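PDB 3MQ1: mite allergen Der p 5 from Dermatophagoides pteronyssinus, which is an IgE-binding house dust mite allergen that self-associates into homodimers and larger oligomers, its physiological role in the mite being uncertain. Local coordinates for residues D61-R66 and Y75-A80. Numbering follows the deposited sequence.
Sequences DRLMQR and YNLEMA. With PO4 (phosphate ion), chain U.
L77 meets L63 and M64 with its two methyl branches. The side chains touch through carbon atoms, and no hydrogen bond crosses between the segments. CD2 of L77 lies 3.7 Å from CD1 of L63, and the two side chains cross at about a right angle. The other branch, CD1 of L77, comes 3.7 Å from CG of M64 and 3.8 Å from CB of L63. CG of M64 also lies 3.9 Å from CB of L77. These two side chains run past each other in opposite directions. L77 also touches L60 of the same chain. M64 is extended as far as SD, then bends at chi3 (61°). This turn brings CE to CG of E78, a looser approach of 4.2 Å at the more exposed margin.

The contact joins the C-terminal end of helix 36-63 to the early part of helix 71-99, next to the link between these two helices of the three-helix chain. A type I beta turn from L63 to R66 takes the chain away from segment 75-80, with R66 N hydrogen-bonded to L63 O. Segment 75-80 belongs to an experimentally mapped conformational IgE epitope.

D61 OD1 forms a salt bridge with K81. The R62 guanidinium holds a phosphate, probably from crystallisation, at its edge: NH2 donates to O3 at 2.6 Å, while the NH1 bond to the same oxygen is weak. R66 packs on A51 of a second subunit.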
ATOM      1  N   ASP B  61       6.680  15.667 -18.376  1.00 49.12           N
ATOM      2  CA  ASP B  61       7.583  14.568 -18.694  1.00 56.62           C
ATOM      3  C   ASP B  61       9.032  15.037 -18.660  1.00 69.21           C
ATOM      4  O   ASP B  61       9.920  14.312 -18.211  1.00 71.99           O
ATOM      5  CB  ASP B  61       7.254  13.981 -20.069  1.00 63.66           C
ATOM      6  CG  ASP B  61       6.015  13.106 -20.048  1.00 65.82           C
ATOM      7  OD1 ASP B  61       5.680  12.577 -18.968  1.00 55.83           O
ATOM      8  OD2 ASP B  61       5.384  12.942 -21.112  1.00 74.01           O
ATOM      9  N   ARG B  62       9.262  16.255 -19.138  1.00 65.66           N
ATOM     10  CA  ARG B  62      10.595  16.843 -19.150  1.00 54.20           C
ATOM     11  C   ARG B  62      11.077  17.120 -17.732  1.00 50.18           C
ATOM     12  O   ARG B  62      12.225  16.839 -17.388  1.00 47.61           O
ATOM     13  CB  ARG B  62      10.595  18.138 -19.962  1.00 68.96           C
ATOM     14  CG  ARG B  62      10.192  17.959 -21.415  1.00 83.07           C
ATOM     15  CD  ARG B  62       9.819  19.287 -22.052  1.00109.76           C
ATOM     16  NE  ARG B  62       9.340  19.115 -23.419  1.00127.77           N
ATOM     17  CZ  ARG B  62       8.812  20.088 -24.155  1.00140.70           C
ATOM     18  NH1 ARG B  62       8.686  21.310 -23.654  1.00142.07           N
ATOM     19  NH2 ARG B  62       8.406  19.835 -25.391  1.00145.11           N
ATOM     20  N   LEU B  63      10.189  17.674 -16.913  1.00 48.20           N
ATOM     21  CA  LEU B  63      10.511  18.003 -15.530  1.00 47.68           C
ATOM     22  C   LEU B  63      10.948  16.772 -14.747  1.00 49.19           C
ATOM     23  O   LEU B  63      11.877  16.836 -13.943  1.00 49.67           O
ATOM     24  CB  LEU B  63       9.309  18.655 -14.845  1.00 45.08           C
ATOM     25  CG  LEU B  63       8.892  20.025 -15.378  1.00 31.21           C
ATOM     26  CD1 LEU B  63       7.567  20.459 -14.770  1.00 35.98           C
ATOM     27  CD2 LEU B  63       9.977  21.056 -15.105  1.00 26.19           C
ATOM     28  N   MET B  64      10.272  15.654 -14.984  1.00 45.75           N
ATOM     29  CA  MET B  64      10.582  14.409 -14.291  1.00 49.91           C
ATOM     30  C   MET B  64      11.984  13.914 -14.633  1.00 58.65           C
ATOM     31  O   MET B  64      12.554  13.092 -13.917  1.00 62.04           O
ATOM     32  CB  MET B  64       9.547  13.334 -14.632  1.00 46.03           C
ATOM     33  CG  MET B  64       8.140  13.655 -14.158  1.00 60.49           C
ATOM     34  SD  MET B  64       6.933  12.407 -14.650  1.00 79.90           S
ATOM     35  CE  MET B  64       7.587  10.958 -13.824  1.00189.53           C
ATOM     36  N   GLN B  65      12.533  14.422 -15.732  1.00 58.00           N
ATOM     37  CA  GLN B  65      13.855  14.009 -16.186  1.00 52.03           C
ATOM     38  C   GLN B  65      14.963  14.765 -15.460  1.00 56.50           C
ATOM     39  O   GLN B  65      16.141  14.440 -15.598  1.00 46.04           O
ATOM     40  CB  GLN B  65      13.983  14.201 -17.699  1.00 42.41           C
ATOM     41  CG  GLN B  65      12.931  13.456 -18.504  1.00 76.85           C
ATOM     42  CD  GLN B  65      13.049  13.705 -19.994  1.00 95.66           C
ATOM     43  OE1 GLN B  65      14.081  14.172 -20.477  1.00108.29           O
ATOM     44  NE2 GLN B  65      11.992  13.392 -20.732  1.00 98.23           N
ATOM     45  N   ARG B  66      14.579  15.775 -14.685  1.00 52.08           N
ATOM     46  CA  ARG B  66      15.539  16.546 -13.903  1.00 37.64           C
ATOM     47  C   ARG B  66      16.176  15.663 -12.833  1.00 42.63           C
ATOM     48  O   ARG B  66      15.599  14.654 -12.428  1.00 62.19           O
ATOM     49  CB  ARG B  66      14.866  17.765 -13.271  1.00 41.72           C
ATOM     50  CG  ARG B  66      14.231  18.706 -14.285  1.00 35.15           C
ATOM     51  CD  ARG B  66      13.541  19.880 -13.609  1.00 35.67           C
ATOM     52  NE  ARG B  66      14.492  20.787 -12.975  1.00 44.57           N
ATOM     53  CZ  ARG B  66      15.065  21.816 -13.591  1.00 38.53           C
ATOM     54  NH1 ARG B  66      14.784  22.071 -14.862  1.00 39.29           N
ATOM     55  NH2 ARG B  66      15.919  22.592 -12.938  1.00 27.11           N
ATOM     56  N   TYR B  75       6.356  13.036  -6.959  1.00 53.73           N
ATOM     57  CA  TYR B  75       4.954  12.698  -6.742  1.00 57.10           C
ATOM     58  C   TYR B  75       4.034  13.789  -7.279  1.00 49.16           C
ATOM     59  O   TYR B  75       3.044  13.500  -7.951  1.00 36.36           O
ATOM     60  CB  TYR B  75       4.677  12.455  -5.257  1.00 69.28           C
ATOM     61  CG  TYR B  75       3.232  12.133  -4.951  1.00 77.39           C
ATOM     62  CD1 TYR B  75       2.721  10.862  -5.176  1.00 74.32           C
ATOM     63  CD2 TYR B  75       2.379  13.100  -4.437  1.00 55.77           C
ATOM     64  CE1 TYR B  75       1.400  10.564  -4.899  1.00 73.05           C
ATOM     65  CE2 TYR B  75       1.057  12.811  -4.155  1.00 55.22           C
ATOM     66  CZ  TYR B  75       0.573  11.541  -4.388  1.00 64.09           C
ATOM     67  OH  TYR B  75      -0.742  11.248  -4.111  1.00 60.40           O
ATOM     68  N   ASN B  76       4.364  15.041  -6.979  1.00 42.63           N
ATOM     69  CA  ASN B  76       3.585  16.174  -7.467  1.00 29.61           C
ATOM     70  C   ASN B  76       3.477  16.167  -8.988  1.00 33.07           C
ATOM     71  O   ASN B  76       2.411  16.426  -9.545  1.00 44.94           O
ATOM     72  CB  ASN B  76       4.191  17.494  -6.987  1.00 38.74           C
ATOM     73  CG  ASN B  76       4.131  17.652  -5.481  1.00 39.58           C
ATOM     74  OD1 ASN B  76       3.656  16.766  -4.771  1.00 38.05           O
ATOM     75  ND2 ASN B  76       4.614  18.785  -4.986  1.00 31.11           N
ATOM     76  N   LEU B  77       4.589  15.870  -9.652  1.00 31.34           N
ATOM     77  CA  LEU B  77       4.616  15.786 -11.107  1.00 53.89           C
ATOM     78  C   LEU B  77       3.777  14.613 -11.602  1.00 53.44           C
ATOM     79  O   LEU B  77       3.017  14.743 -12.561  1.00 56.62           O
ATOM     80  CB  LEU B  77       6.053  15.654 -11.612  1.00 58.00           C
ATOM     81  CG  LEU B  77       6.961  16.865 -11.390  1.00 52.15           C
ATOM     82  CD1 LEU B  77       8.383  16.558 -11.829  1.00 59.55           C
ATOM     83  CD2 LEU B  77       6.417  18.078 -12.129  1.00 53.85           C
ATOM     84  N   GLU B  78       3.923  13.468 -10.942  1.00 40.34           N
ATOM     85  CA  GLU B  78       3.156  12.277 -11.292  1.00 51.28           C
ATOM     86  C   GLU B  78       1.657  12.544 -11.210  1.00 62.57           C
ATOM     87  O   GLU B  78       0.906  12.204 -12.123  1.00 72.81           O
ATOM     88  CB  GLU B  78       3.532  11.105 -10.381  1.00 55.56           C
ATOM     89  CG  GLU B  78       4.941  10.573 -10.592  1.00 82.72           C
ATOM     90  CD  GLU B  78       5.263   9.404  -9.682  1.00 95.59           C
ATOM     91  OE1 GLU B  78       4.412   9.052  -8.838  1.00 93.30           O
ATOM     92  OE2 GLU B  78       6.369   8.835  -9.809  1.00106.65           O
ATOM     93  N   MET B  79       1.229  13.154 -10.108  1.00 63.45           N
ATOM     94  CA  MET B  79      -0.179  13.482  -9.909  1.00 61.02           C
ATOM     95  C   MET B  79      -0.658  14.503 -10.931  1.00 69.46           C
ATOM     96  O   MET B  79      -1.760  14.390 -11.467  1.00 74.32           O
ATOM     97  CB  MET B  79      -0.413  14.014  -8.495  1.00 56.52           C
ATOM     98  CG  MET B  79      -0.199  12.982  -7.403  1.00 68.86           C
ATOM     99  SD  MET B  79      -1.249  11.533  -7.616  1.00100.86           S
ATOM    100  CE  MET B  79      -2.874  12.286  -7.613  1.00191.47           C
ATOM    101  N   ALA B  80       0.175  15.504 -11.194  1.00 57.22           N
ATOM    102  CA  ALA B  80      -0.153  16.536 -12.169  1.00 39.21           C
ATOM    103  C   ALA B  80      -0.379  15.920 -13.543  1.00 51.54           C
ATOM    104  O   ALA B  80      -1.262  16.344 -14.288  1.00 53.77           O
ATOM    105  CB  ALA B  80       0.951  17.579 -12.229  1.00 28.75           C
TER
HETATM  106  P   PO4 U 213       5.148  21.372 -25.636  1.00193.96           P
HETATM  107  O1  PO4 U 213       4.911  19.883 -25.541  1.00191.94           O
HETATM  108  O2  PO4 U 213       4.687  22.036 -24.362  1.00198.74           O
HETATM  109  O3  PO4 U 213       6.619  21.649 -25.818  1.00199.62           O
HETATM  110  O4  PO4 U 213       4.380  21.932 -26.809  1.00189.67           O